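Local coordinates for adenylate kinase (Desulfovibrio gigas, PDB 2XB4), which catalyses the reversible transfer of a phosphate between ATP and AMP to give two ADP, and carries a metal ion such as zinc in its LID domain, at the interface of chains A and B. Numbering follows the deposited sequence. Chains: chain A/B, Adenylate kinase.

The interface of chains A and B. Residues chain A 132, 135, 152-154; chain B 14-15, 18, 28.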
loop_
_atom_site.group_PDB
_atom_site.type_symbol
_atom_site.label_atom_id
_atom_site.label_comp_id
_atom_site.label_asym_id
_atom_site.label_seq_id
_atom_site.Cartn_x
_atom_site.Cartn_y
_atom_site.Cartn_z
ATOM N N ASN A 132 -5.989 11.972 -6.172
ATOM C CA ASN A 132 -5.994 11.496 -7.559
ATOM C C ASN A 132 -4.598 11.002 -7.935
ATOM O O ASN A 132 -3.657 11.803 -8.014
ATOM C CB ASN A 132 -6.390 12.664 -8.485
ATOM C CG ASN A 132 -6.581 12.216 -9.973
ATOM O OD1 ASN A 132 -5.947 11.286 -10.447
ATOM N ND2 ASN A 132 -7.433 12.940 -10.701
ATOM N N HIS A 135 -1.960 12.666 -10.501
ATOM C CA HIS A 135 -1.265 14.012 -10.294
ATOM C C HIS A 135 0.260 13.840 -10.088
ATOM O O HIS A 135 0.637 13.352 -9.061
ATOM C CB HIS A 135 -1.835 14.747 -9.036
ATOM C CG HIS A 135 -3.273 15.200 -9.198
ATOM N ND1 HIS A 135 -4.026 15.677 -8.138
ATOM C CD2 HIS A 135 -4.060 15.311 -10.299
ATOM C CE1 HIS A 135 -5.246 15.988 -8.570
ATOM N NE2 HIS A 135 -5.282 15.797 -9.879
ATOM N N ARG A 152 1.129 19.149 -5.586
ATOM C CA ARG A 152 1.302 20.445 -6.257
ATOM C C ARG A 152 0.127 20.781 -7.181
ATOM O O ARG A 152 0.011 21.910 -7.648
ATOM C CB ARG A 152 2.573 20.401 -7.117
ATOM C CG ARG A 152 2.429 19.316 -8.259
ATOM C CD ARG A 152 3.707 19.155 -9.055
ATOM N NE ARG A 152 4.265 20.459 -9.382
ATOM C CZ ARG A 152 3.915 21.128 -10.471
ATOM N NH1 ARG A 152 2.992 20.547 -11.289
ATOM N NH2 ARG A 152 4.462 22.351 -10.727
ATOM N N VAL A 153 -0.725 19.799 -7.485
ATOM C CA VAL A 153 -1.892 20.043 -8.376
ATOM C C VAL A 153 -3.096 20.422 -7.535
ATOM O O VAL A 153 -3.790 21.372 -7.865
ATOM C CB VAL A 153 -2.280 18.744 -9.176
ATOM C CG1 VAL A 153 -3.499 19.018 -10.115
ATOM C CG2 VAL A 153 -1.124 18.237 -10.027
ATOM N N CYS A 154 -3.379 19.670 -6.467
ATOM C CA CYS A 154 -4.665 19.860 -5.768
ATOM C C CYS A 154 -4.557 20.043 -4.259
ATOM O O CYS A 154 -5.584 20.291 -3.600
ATOM C CB CYS A 154 -5.646 18.702 -6.065
ATOM S SG CYS A 154 -5.117 17.149 -5.145
ATOM N N GLY B 14 -9.607 18.653 -8.666
ATOM C CA GLY B 14 -8.252 19.245 -8.454
ATOM C C GLY B 14 -7.586 19.545 -9.788
ATOM O O GLY B 14 -6.982 20.619 -10.008
ATOM N N THR B 15 -7.692 18.601 -10.698
ATOM C CA THR B 15 -7.164 18.767 -12.030
ATOM C C THR B 15 -7.713 19.987 -12.731
ATOM O O THR B 15 -6.955 20.765 -13.318
ATOM C CB THR B 15 -7.418 17.525 -12.876
ATOM O OG1 THR B 15 -6.850 16.408 -12.200
ATOM C CG2 THR B 15 -6.720 17.660 -14.246
ATOM N N ASN B 18 -6.654 23.281 -10.893
ATOM C CA ASN B 18 -5.259 23.591 -11.287
ATOM C C ASN B 18 -5.181 24.255 -12.649
ATOM O O ASN B 18 -4.449 25.201 -12.810
ATOM C CB ASN B 18 -4.409 22.318 -11.282
ATOM C CG ASN B 18 -2.936 22.604 -11.500
ATOM O OD1 ASN B 18 -2.385 22.209 -12.512
ATOM N ND2 ASN B 18 -2.312 23.319 -10.582
ATOM N N HIS B 28 -4.472 29.264 -5.460
ATOM C CA HIS B 28 -5.390 28.160 -5.254
ATOM C C HIS B 28 -5.499 27.938 -3.757
ATOM O O HIS B 28 -4.545 27.452 -3.191
ATOM C CB HIS B 28 -4.851 26.865 -5.921
ATOM C CG HIS B 28 -5.599 25.627 -5.502
ATOM N ND1 HIS B 28 -6.912 25.387 -5.869
ATOM C CD2 HIS B 28 -5.227 24.573 -4.725
ATOM C CE1 HIS B 28 -7.306 24.233 -5.367
ATOM N NE2 HIS B 28 -6.315 23.724 -4.652
HETATM O O HOH W 1 -2.999 24.051 -7.921
#
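A:His135 is a zinc ligand and, presumably bound to the metal through ND1, keeps its second ring nitrogen for the partner chain, an example of one imidazole serving both a metal site and a protein contact. This NE2, separated from ND1 by CE1, points at B:Thr15 and donates a hydrogen bond of 2.9 Å to the hydroxyl OG1. The bond is slightly bent (151° at H), and OG1 lies almost in the ring plane. B:Thr15 presents this oxygen by holding it anti to its carbonyl carbon (chi1 -56°). The imidazole is sandwiched within its own chain: CG1 of A:Val153 sits over the centre of one face, 3.6 Å above the plane, and CB of A:Asn132 covers the rim of the other, so its rotation is well restrained. The same CG1, anti to the backbone N (chi1 -180°), also meets CB of B:Asn18 at 3.6 Å, the two side chains crossing at about a right angle. Beside it, CB of A:Cys154 packs on CA of B:Gly14 at 3.6 Å. Beyond A:Val153 the contact loosens: a water bridges its carbonyl O and ND2 of B:Asn18, 2.8 Å from each, and NE2 of B:His28 stays 3.7 Å from O of A:Cys154. Adenylate kinase acts as a monomer, so this two-fold pairing may belong to the crystal. In it, the metal-binding loops of one chain rest on the P-loop end of helix 13-24 of the other, with B:His28 on strand 27-30.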